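Spindle pole body-associated protein VIK1 (Saccharomyces cerevisiae, PDB 2O0A) partners the minus end-directed motor Kar3, recruiting it to microtubules and targeting or maintaining it at the spindle pole body, and has a motor-like domain without a nucleotide site. Local coordinates at residues M26-V32 with S264-L270; M33-P38 with L270-V276; I234-D238 with K278-I282. The contacts are given in a common frame with arbitrary orientation. Numbering follows the deposited sequence.

Interaction 1. Residues M26-V32 with S264-L270; sequences MRCYAYV and SFFLLNL. With EDO (1,2-ethanediol), chain B.
This buried contact pairs two neighbouring parallel strands of the central sheet of the motor-homology domain. Strands 27-32 and 265-270 (axes 4.7 Å apart, at 20°) set Cys28 beside Phe266 and Val32 beside Leu270. Five backbone hydrogen bonds of 2.8-2.9 Å fix this register: Phe266 N to Arg27 O, Tyr29 N to Phe266 O, Leu268 N to Tyr29 O, Tyr31 N to Leu268 O and Leu270 N to Tyr31 O. On the face turned to helix 72-89, Tyr29 (chi1 m) and Phe265 (chi1 t) form an offset stack, centroids 4.4 Å apart. An ethanediol, probably from the crystallisation liquor, lies over the Tyr31 ring and donates from O1 to Asn269 OD1 (3.0 Å). The Cys28, Phe266, Leu268 and Leu270 face meets helix 276-289. Met26 SD lies at the Phe266 ring edge, 3.8 Å from CE2; a water links Arg27 N and NH1 to Ser264 O, and the guanidinium also salt-bridges Glu21. Backbone bonds satisfy the polar groups between mostly apolar faces, consistent with the P-loop NTPase-like fold of kinesin motors.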
loop_
_atom_site.group_PDB
_atom_site.type_symbol
_atom_site.label_atom_id
_atom_site.label_comp_id
_atom_site.label_asym_id
_atom_site.label_seq_id
_atom_site.Cartn_x
_atom_site.Cartn_y
_atom_site.Cartn_z
ATOM N N MET A 26 -8.927 9.735 -5.369
ATOM C CA MET A 26 -8.146 9.014 -4.364
ATOM C C MET A 26 -8.075 7.542 -4.772
ATOM O O MET A 26 -9.108 6.872 -4.901
ATOM C CB MET A 26 -8.767 9.166 -2.970
ATOM C CG MET A 26 -8.074 8.348 -1.896
ATOM S SD MET A 26 -6.334 8.798 -1.720
ATOM C CE MET A 26 -6.484 10.399 -0.955
ATOM N N ARG A 27 -6.853 7.046 -4.981
ATOM C CA ARG A 27 -6.649 5.684 -5.472
ATOM C C ARG A 27 -7.077 4.651 -4.442
ATOM O O ARG A 27 -6.649 4.689 -3.284
ATOM C CB ARG A 27 -5.176 5.470 -5.830
ATOM C CG ARG A 27 -4.768 6.096 -7.128
ATOM C CD ARG A 27 -3.254 6.085 -7.293
ATOM N NE ARG A 27 -2.884 6.689 -8.569
ATOM C CZ ARG A 27 -2.774 7.998 -8.774
ATOM N NH1 ARG A 27 -3.027 8.862 -7.797
ATOM N NH2 ARG A 27 -2.425 8.449 -9.968
ATOM N N CYS A 28 -7.944 3.736 -4.878
ATOM C CA CYS A 28 -8.434 2.642 -4.035
ATOM C C CYS A 28 -8.674 1.422 -4.913
ATOM O O CYS A 28 -9.510 1.429 -5.825
ATOM C CB CYS A 28 -9.691 3.059 -3.284
ATOM S SG CYS A 28 -10.247 1.863 -2.060
ATOM N N TYR A 29 -7.879 0.386 -4.665
ATOM C CA TYR A 29 -7.884 -0.818 -5.470
ATOM C C TYR A 29 -8.276 -1.995 -4.619
ATOM O O TYR A 29 -7.886 -2.052 -3.464
ATOM C CB TYR A 29 -6.475 -1.049 -6.012
ATOM C CG TYR A 29 -6.105 -0.078 -7.116
ATOM C CD1 TYR A 29 -6.077 -0.510 -8.431
ATOM C CD2 TYR A 29 -5.779 1.267 -6.840
ATOM C CE1 TYR A 29 -5.736 0.361 -9.466
ATOM C CE2 TYR A 29 -5.438 2.145 -7.871
ATOM C CZ TYR A 29 -5.422 1.681 -9.165
ATOM O OH TYR A 29 -5.083 2.534 -10.198
ATOM N N ALA A 30 -9.051 -2.924 -5.182
ATOM C CA ALA A 30 -9.394 -4.159 -4.476
ATOM C C ALA A 30 -8.594 -5.302 -5.066
ATOM O O ALA A 30 -8.585 -5.493 -6.285
ATOM C CB ALA A 30 -10.897 -4.444 -4.606
ATOM N N TYR A 31 -7.914 -6.058 -4.213
ATOM C CA TYR A 31 -7.124 -7.199 -4.638
ATOM C C TYR A 31 -7.808 -8.399 -3.994
ATOM O O TYR A 31 -7.760 -8.566 -2.777
ATOM C CB TYR A 31 -5.694 -6.998 -4.133
ATOM C CG TYR A 31 -4.614 -7.892 -4.694
ATOM C CD1 TYR A 31 -4.807 -8.665 -5.848
ATOM C CD2 TYR A 31 -3.358 -7.918 -4.097
ATOM C CE1 TYR A 31 -3.782 -9.468 -6.350
ATOM C CE2 TYR A 31 -2.338 -8.695 -4.591
ATOM C CZ TYR A 31 -2.546 -9.466 -5.720
ATOM O OH TYR A 31 -1.501 -10.246 -6.165
ATOM N N VAL A 32 -8.457 -9.223 -4.807
ATOM C CA VAL A 32 -9.494 -10.113 -4.269
ATOM C C VAL A 32 -9.200 -11.585 -4.501
ATOM O O VAL A 32 -8.681 -11.953 -5.561
ATOM C CB VAL A 32 -10.904 -9.754 -4.834
ATOM C CG1 VAL A 32 -11.259 -8.286 -4.587
ATOM C CG2 VAL A 32 -11.032 -10.126 -6.312
ATOM N N SER A 264 -1.247 9.079 -2.301
ATOM C CA SER A 264 -1.740 7.827 -1.698
ATOM C C SER A 264 -2.241 6.779 -2.686
ATOM O O SER A 264 -2.752 7.072 -3.771
ATOM C CB SER A 264 -2.872 8.101 -0.687
ATOM O OG SER A 264 -2.460 8.933 0.381
ATOM N N PHE A 265 -2.117 5.527 -2.265
ATOM C CA PHE A 265 -2.663 4.404 -3.013
ATOM C C PHE A 265 -3.198 3.439 -1.969
ATOM O O PHE A 265 -2.414 2.814 -1.244
ATOM C CB PHE A 265 -1.518 3.757 -3.814
ATOM C CG PHE A 265 -1.931 2.661 -4.785
ATOM C CD1 PHE A 265 -1.661 2.809 -6.152
ATOM C CD2 PHE A 265 -2.484 1.443 -4.339
ATOM C CE1 PHE A 265 -1.964 1.793 -7.075
ATOM C CE2 PHE A 265 -2.806 0.431 -5.260
ATOM C CZ PHE A 265 -2.537 0.607 -6.630
ATOM N N PHE A 266 -4.524 3.308 -1.878
ATOM C CA PHE A 266 -5.108 2.349 -0.933
ATOM C C PHE A 266 -5.313 1.016 -1.623
ATOM O O PHE A 266 -5.845 0.953 -2.730
ATOM C CB PHE A 266 -6.440 2.874 -0.385
ATOM C CG PHE A 266 -6.285 3.992 0.610
ATOM C CD1 PHE A 266 -6.266 3.720 1.979
ATOM C CD2 PHE A 266 -6.124 5.318 0.183
ATOM C CE1 PHE A 266 -6.122 4.770 2.908
ATOM C CE2 PHE A 266 -5.975 6.363 1.118
ATOM C CZ PHE A 266 -5.976 6.084 2.467
ATOM N N LEU A 267 -4.900 -0.049 -0.943
ATOM C CA LEU A 267 -5.019 -1.401 -1.444
ATOM C C LEU A 267 -5.833 -2.210 -0.432
ATOM O O LEU A 267 -5.432 -2.344 0.725
ATOM C CB LEU A 267 -3.627 -2.026 -1.638
ATOM C CG LEU A 267 -3.649 -3.445 -2.206
ATOM C CD1 LEU A 267 -4.273 -3.498 -3.608
ATOM C CD2 LEU A 267 -2.230 -4.063 -2.217
ATOM N N LEU A 268 -6.990 -2.704 -0.863
ATOM C CA LEU A 268 -7.848 -3.484 0.030
ATOM C C LEU A 268 -7.768 -4.941 -0.365
ATOM O O LEU A 268 -8.169 -5.320 -1.457
ATOM C CB LEU A 268 -9.289 -2.957 0.020
ATOM C CG LEU A 268 -9.457 -1.769 0.990
ATOM C CD1 LEU A 268 -8.669 -0.533 0.554
ATOM C CD2 LEU A 268 -10.910 -1.402 1.131
ATOM N N ASN A 269 -7.206 -5.749 0.523
ATOM C CA ASN A 269 -7.006 -7.170 0.243
ATOM C C ASN A 269 -8.186 -7.953 0.779
ATOM O O ASN A 269 -8.341 -8.091 1.997
ATOM C CB ASN A 269 -5.690 -7.666 0.852
ATOM C CG ASN A 269 -4.487 -6.974 0.251
ATOM O OD1 ASN A 269 -4.036 -7.319 -0.851
ATOM N ND2 ASN A 269 -3.947 -5.984 0.974
ATOM N N LEU A 270 -9.007 -8.465 -0.133
ATOM C CA LEU A 270 -10.270 -9.098 0.239
ATOM C C LEU A 270 -10.157 -10.598 0.040
ATOM O O LEU A 270 -10.143 -11.091 -1.083
ATOM C CB LEU A 270 -11.433 -8.512 -0.576
ATOM C CG LEU A 270 -11.616 -6.990 -0.674
ATOM C CD1 LEU A 270 -12.858 -6.684 -1.490
ATOM C CD2 LEU A 270 -11.689 -6.303 0.706
HETATM C C1 EDO B . -5.014 -10.420 -2.043
HETATM O O1 EDO B . -3.733 -10.230 -1.443
HETATM C C2 EDO B . -5.918 -11.161 -1.052
HETATM O O2 EDO B . -5.093 -11.890 -0.123
HETATM O O HOH W 1 -4.386 8.719 -5.123
#

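Interaction 2. Residues M33-P38 with L270-V276; sequences MEQNLP and LNDSKNV
Beyond their paired strands the two segments run on as loops, 33-38 through a short 3-10 segment at Glu34-Gln35 and 270-276 through a turn that leads into a helix. The nearest CA pairs are Met33 with Asn271, 4.9 Å apart, and Leu37 with Ser273 at 5.0 Å. One backbone hydrogen bond, Met33 N to Leu270 O at 2.8 Å and nearly straight, continues the parallel pairing by one step. Segment 33-38 then folds back on itself, Asn36 N bonding Met33 O at 2.9 Å and Leu37 N bonding Glu34 O at 3.1 Å. A water joins the turns, donating to Asn36 O (2.7 Å) and accepting from Ser273 N (2.8 Å), while Ser273 OG lies 3.1 Å from Asn36 O. Leu37, with chi1 m and chi2 t, fills the gap between the loops: its CD1 lies 4.1 Å from Leu270 CB and its CD2 3.9 Å from Val276 CG2. Met33 CB meets Asn271 CB at 3.9 Å. Asn271 and Asp272 direct their polar ends to Thr102 and Thr101. Held by one extra parallel-type bond, a bridging water and the Leu37 plug, these are the loops at the C-terminal ends of two adjacent parallel strands of the motor-like alpha/beta core, one leading to strand 41-44, whose Phe43 touches Leu37, the other to helix 276-289, in which Val276 lies.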
loop_
_atom_site.group_PDB
_atom_site.type_symbol
_atom_site.label_atom_id
_atom_site.label_comp_id
_atom_site.label_asym_id
_atom_site.label_seq_id
_atom_site.Cartn_x
_atom_site.Cartn_y
_atom_site.Cartn_z
ATOM N N MET A 33 -9.531 -12.419 -3.512
ATOM C CA MET A 33 -9.481 -13.872 -3.668
ATOM C C MET A 33 -10.917 -14.395 -3.806
ATOM O O MET A 33 -11.528 -14.786 -2.810
ATOM C CB MET A 33 -8.763 -14.531 -2.486
ATOM C CG MET A 33 -7.269 -14.353 -2.534
ATOM S SD MET A 33 -6.536 -15.474 -3.729
ATOM C CE MET A 33 -5.775 -16.660 -2.627
ATOM N N GLU A 34 -11.443 -14.340 -5.038
ATOM C CA GLU A 34 -12.854 -14.603 -5.320
ATOM C C GLU A 34 -13.291 -15.964 -4.768
ATOM O O GLU A 34 -14.400 -16.103 -4.241
ATOM C CB GLU A 34 -13.155 -14.509 -6.832
ATOM C CG GLU A 34 -14.618 -14.835 -7.162
ATOM C CD GLU A 34 -15.017 -14.582 -8.593
ATOM O OE1 GLU A 34 -14.297 -13.885 -9.333
ATOM O OE2 GLU A 34 -16.096 -15.073 -8.968
ATOM N N GLN A 35 -12.416 -16.954 -4.874
ATOM C CA GLN A 35 -12.766 -18.318 -4.477
ATOM C C GLN A 35 -12.981 -18.449 -2.968
ATOM O O GLN A 35 -13.631 -19.396 -2.506
ATOM C CB GLN A 35 -11.722 -19.312 -5.005
ATOM C CG GLN A 35 -10.438 -19.372 -4.198
ATOM C CD GLN A 35 -9.461 -18.224 -4.468
ATOM O OE1 GLN A 35 -9.694 -17.341 -5.302
ATOM N NE2 GLN A 35 -8.355 -18.233 -3.736
ATOM N N ASN A 36 -12.447 -17.496 -2.202
ATOM C CA ASN A 36 -12.625 -17.488 -0.742
ATOM C C ASN A 36 -13.585 -16.416 -0.238
ATOM O O ASN A 36 -13.668 -16.152 0.967
ATOM C CB ASN A 36 -11.271 -17.402 -0.030
ATOM C CG ASN A 36 -10.404 -18.610 -0.302
ATOM O OD1 ASN A 36 -10.878 -19.643 -0.814
ATOM N ND2 ASN A 36 -9.127 -18.500 0.040
ATOM N N LEU A 37 -14.320 -15.820 -1.167
ATOM C CA LEU A 37 -15.301 -14.800 -0.852
ATOM C C LEU A 37 -16.708 -15.346 -1.111
ATOM O O LEU A 37 -16.859 -16.382 -1.771
ATOM C CB LEU A 37 -15.027 -13.524 -1.665
ATOM C CG LEU A 37 -13.784 -12.740 -1.222
ATOM C CD1 LEU A 37 -13.469 -11.634 -2.234
ATOM C CD2 LEU A 37 -13.997 -12.158 0.191
ATOM N N PRO A 38 -17.737 -14.690 -0.558
ATOM C CA PRO A 38 -19.097 -15.210 -0.738
ATOM C C PRO A 38 -19.525 -15.337 -2.198
ATOM O O PRO A 38 -19.166 -14.509 -3.035
ATOM C CB PRO A 38 -19.950 -14.188 0.011
ATOM C CG PRO A 38 -19.034 -13.687 1.080
ATOM C CD PRO A 38 -17.748 -13.502 0.313
ATOM N N LEU A 270 -9.007 -8.465 -0.133
ATOM C CA LEU A 270 -10.270 -9.098 0.239
ATOM C C LEU A 270 -10.157 -10.598 0.040
ATOM O O LEU A 270 -10.143 -11.091 -1.083
ATOM C CB LEU A 270 -11.433 -8.512 -0.576
ATOM C CG LEU A 270 -11.616 -6.990 -0.674
ATOM C CD1 LEU A 270 -12.858 -6.684 -1.490
ATOM C CD2 LEU A 270 -11.689 -6.303 0.706
ATOM N N ASN A 271 -10.056 -11.325 1.145
ATOM C CA ASN A 271 -9.859 -12.765 1.081
ATOM C C ASN A 271 -10.549 -13.455 2.239
ATOM O O ASN A 271 -10.217 -14.584 2.583
ATOM C CB ASN A 271 -8.360 -13.078 1.103
ATOM C CG ASN A 271 -7.738 -12.842 2.467
ATOM O OD1 ASN A 271 -8.253 -12.058 3.275
ATOM N ND2 ASN A 271 -6.635 -13.533 2.742
ATOM N N ASP A 272 -11.512 -12.759 2.828
ATOM C CA ASP A 272 -12.050 -13.108 4.134
ATOM C C ASP A 272 -13.541 -12.775 4.156
ATOM O O ASP A 272 -13.934 -11.618 4.316
ATOM C CB ASP A 272 -11.293 -12.273 5.168
ATOM C CG ASP A 272 -11.602 -12.651 6.592
ATOM O OD1 ASP A 272 -12.202 -13.721 6.842
ATOM O OD2 ASP A 272 -11.217 -11.853 7.474
ATOM N N SER A 273 -14.386 -13.793 4.008
ATOM C CA SER A 273 -15.821 -13.542 3.946
ATOM C C SER A 273 -16.409 -12.787 5.141
ATOM O O SER A 273 -17.233 -11.898 4.965
ATOM C CB SER A 273 -16.576 -14.846 3.716
ATOM O OG SER A 273 -16.318 -15.305 2.407
ATOM N N LYS A 274 -15.978 -13.129 6.352
ATOM C CA LYS A 274 -16.577 -12.520 7.546
ATOM C C LYS A 274 -16.322 -11.015 7.632
ATOM O O LYS A 274 -17.146 -10.279 8.142
ATOM C CB LYS A 274 -16.164 -13.247 8.830
ATOM C CG LYS A 274 -14.710 -13.128 9.205
ATOM C CD LYS A 274 -14.486 -13.740 10.578
ATOM C CE LYS A 274 -13.290 -13.122 11.265
ATOM N NZ LYS A 274 -13.406 -13.216 12.751
ATOM N N ASN A 275 -15.210 -10.565 7.053
ATOM C CA ASN A 275 -14.831 -9.156 7.124
ATOM C C ASN A 275 -15.055 -8.326 5.862
ATOM O O ASN A 275 -14.853 -7.113 5.877
ATOM C CB ASN A 275 -13.376 -9.027 7.593
ATOM C CG ASN A 275 -13.165 -9.592 8.988
ATOM O OD1 ASN A 275 -12.161 -10.246 9.259
ATOM N ND2 ASN A 275 -14.124 -9.347 9.875
ATOM N N VAL A 276 -15.511 -8.958 4.785
ATOM C CA VAL A 276 -15.585 -8.268 3.503
ATOM C C VAL A 276 -16.527 -7.051 3.502
ATOM O O VAL A 276 -16.192 -6.025 2.931
ATOM C CB VAL A 276 -15.866 -9.243 2.331
ATOM C CG1 VAL A 276 -17.328 -9.721 2.327
ATOM C CG2 VAL A 276 -15.483 -8.607 0.987
HETATM O O HOH W 2 -13.632 -16.419 3.653
#

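Interaction 3. Residues I234-D238 with K278-I282; sequences IEQFD and KLLTI
Ile282 packs its side chain against Ile234 and the edge of the Phe237 ring, bringing helix 276-289 alongside helix 231-243. Its CD1 lies 3.3 Å from Ile234 CG2 and its CG2 3.7 Å from Phe237 CE2, while Ile282 CG1 is 3.8 Å from Asp238 OD1. Both isoleucines adopt chi1 m with chi2 t and point their CA-to-CB bonds at the opposing helix, as does Phe237 with chi1 t. The two segments are regular helix, with Asp238 N bonded to Ile234 O and Ile282 N to Lys278 O, each at 2.9 Å. They run in roughly the same direction, at 30°, but their axes come no closer than 11.3 Å, so the contact is made by side-chain ends. The backbones are nearest at Asp238 and Ile282, whose CA atoms are 7.0 Å apart. Leu279, chi1 m and chi2 p, sets its CD1 4.0 Å from Ile234 CD1. Toward the solvent, Lys278 CE approaches Glu235 OE2 at 3.7 Å. Asp238 has its salt bridge with Lys243 of its own helix, and Phe237 also touches Leu255 of helix 250-261. This is plain helix-helix packing, side by side on the sheet face that carries Phe266, Leu268 and Leu270. With no hydrogen bond crossing between the segments, it rests on apolar Ile234, Phe237, Leu279 and Ile282, bordered by charged side chains.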
loop_
_atom_site.group_PDB
_atom_site.type_symbol
_atom_site.label_atom_id
_atom_site.label_comp_id
_atom_site.label_asym_id
_atom_site.label_seq_id
_atom_site.Cartn_x
_atom_site.Cartn_y
_atom_site.Cartn_z
ATOM N N ILE A 234 -7.638 -1.993 11.088
ATOM C CA ILE A 234 -8.413 -1.326 10.042
ATOM C C ILE A 234 -9.497 -0.412 10.627
ATOM O O ILE A 234 -9.764 0.669 10.105
ATOM C CB ILE A 234 -9.030 -2.358 9.083
ATOM C CG1 ILE A 234 -7.921 -3.055 8.286
ATOM C CG2 ILE A 234 -10.043 -1.706 8.156
ATOM C CD1 ILE A 234 -8.352 -4.361 7.640
ATOM N N GLU A 235 -10.122 -0.881 11.707
ATOM C CA GLU A 235 -11.168 -0.132 12.381
ATOM C C GLU A 235 -10.623 1.092 13.092
ATOM O O GLU A 235 -11.277 2.139 13.121
ATOM C CB GLU A 235 -11.901 -1.027 13.369
ATOM C CG GLU A 235 -12.791 -2.049 12.704
ATOM C CD GLU A 235 -13.424 -2.993 13.704
ATOM O OE1 GLU A 235 -12.884 -3.136 14.828
ATOM O OE2 GLU A 235 -14.451 -3.604 13.350
ATOM N N GLN A 236 -9.415 0.958 13.637
ATOM C CA GLN A 236 -8.709 2.085 14.240
ATOM C C GLN A 236 -8.441 3.159 13.184
ATOM O O GLN A 236 -8.679 4.341 13.419
ATOM C CB GLN A 236 -7.424 1.623 14.930
ATOM C CG GLN A 236 -6.947 2.549 16.040
ATOM C CD GLN A 236 -5.901 1.910 16.938
ATOM O OE1 GLN A 236 -4.893 2.532 17.268
ATOM N NE2 GLN A 236 -6.137 0.664 17.339
ATOM N N PHE A 237 -7.992 2.740 11.999
ATOM C CA PHE A 237 -7.866 3.648 10.864
ATOM C C PHE A 237 -9.198 4.334 10.570
ATOM O O PHE A 237 -9.273 5.554 10.438
ATOM C CB PHE A 237 -7.344 2.878 9.640
ATOM C CG PHE A 237 -7.681 3.501 8.309
ATOM C CD1 PHE A 237 -7.155 4.737 7.934
ATOM C CD2 PHE A 237 -8.503 2.829 7.407
ATOM C CE1 PHE A 237 -7.458 5.292 6.683
ATOM C CE2 PHE A 237 -8.810 3.371 6.170
ATOM C CZ PHE A 237 -8.287 4.607 5.800
ATOM N N ASP A 238 -10.262 3.543 10.485
ATOM C CA ASP A 238 -11.571 4.090 10.154
ATOM C C ASP A 238 -12.042 5.111 11.192
ATOM O O ASP A 238 -12.507 6.189 10.830
ATOM C CB ASP A 238 -12.601 2.968 10.041
ATOM C CG ASP A 238 -13.961 3.477 9.622
ATOM O OD1 ASP A 238 -14.107 3.842 8.443
ATOM O OD2 ASP A 238 -14.884 3.520 10.474
ATOM N N LYS A 278 -17.406 -4.861 5.878
ATOM C CA LYS A 278 -16.784 -3.724 6.550
ATOM C C LYS A 278 -15.725 -3.079 5.663
ATOM O O LYS A 278 -15.672 -1.848 5.542
ATOM C CB LYS A 278 -16.158 -4.175 7.867
ATOM C CG LYS A 278 -17.184 -4.394 8.977
ATOM C CD LYS A 278 -17.190 -3.243 9.943
ATOM C CE LYS A 278 -17.566 -3.693 11.361
ATOM N NZ LYS A 278 -18.927 -4.306 11.436
ATOM N N LEU A 279 -14.897 -3.914 5.034
ATOM C CA LEU A 279 -13.867 -3.415 4.119
ATOM C C LEU A 279 -14.481 -2.732 2.890
ATOM O O LEU A 279 -13.973 -1.708 2.424
ATOM C CB LEU A 279 -12.849 -4.513 3.744
ATOM C CG LEU A 279 -11.629 -4.681 4.684
ATOM C CD1 LEU A 279 -11.998 -4.983 6.137
ATOM C CD2 LEU A 279 -10.607 -5.710 4.168
ATOM N N LEU A 280 -15.597 -3.257 2.382
ATOM C CA LEU A 280 -16.305 -2.557 1.305
ATOM C C LEU A 280 -16.804 -1.192 1.777
ATOM O O LEU A 280 -16.634 -0.198 1.093
ATOM C CB LEU A 280 -17.455 -3.409 0.752
ATOM C CG LEU A 280 -17.042 -4.688 0.019
ATOM C CD1 LEU A 280 -18.267 -5.555 -0.203
ATOM C CD2 LEU A 280 -16.346 -4.357 -1.312
ATOM N N THR A 281 -17.393 -1.130 2.972
ATOM C CA THR A 281 -17.823 0.160 3.513
ATOM C C THR A 281 -16.675 1.174 3.613
ATOM O O THR A 281 -16.815 2.337 3.242
ATOM C CB THR A 281 -18.529 -0.025 4.869
ATOM O OG1 THR A 281 -19.714 -0.795 4.655
ATOM C CG2 THR A 281 -18.897 1.335 5.494
ATOM N N ILE A 282 -15.529 0.714 4.094
ATOM C CA ILE A 282 -14.359 1.575 4.234
ATOM C C ILE A 282 -13.882 2.064 2.876
ATOM O O ILE A 282 -13.527 3.234 2.732
ATOM C CB ILE A 282 -13.254 0.869 5.034
ATOM C CG1 ILE A 282 -13.764 0.646 6.463
ATOM C CG2 ILE A 282 -11.960 1.702 5.042
ATOM C CD1 ILE A 282 -12.886 -0.189 7.339
#

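Interactions 1 and 2 follow one another along the same two strands: 27-32 and 265-270 end in the loops of interaction 2, Leu270 belongs to both, and their centres are about 15 Å apart. Helix 276-289 then turns back along the sheet, so that interaction 3, centred about 12 Å from interaction 1, lies over the face carrying Phe266, Leu268 and Leu270. There Phe266 CE1 meets Phe237 CZ at 3.6 Å. Along the chain the order is 26-32, 33-38, 234-238, 264-270, 270-276, 278-282, so the contacts interleave, tying the start of the domain to its C-terminal strand and helix in a motor-like core kept without a nucleotide-binding site.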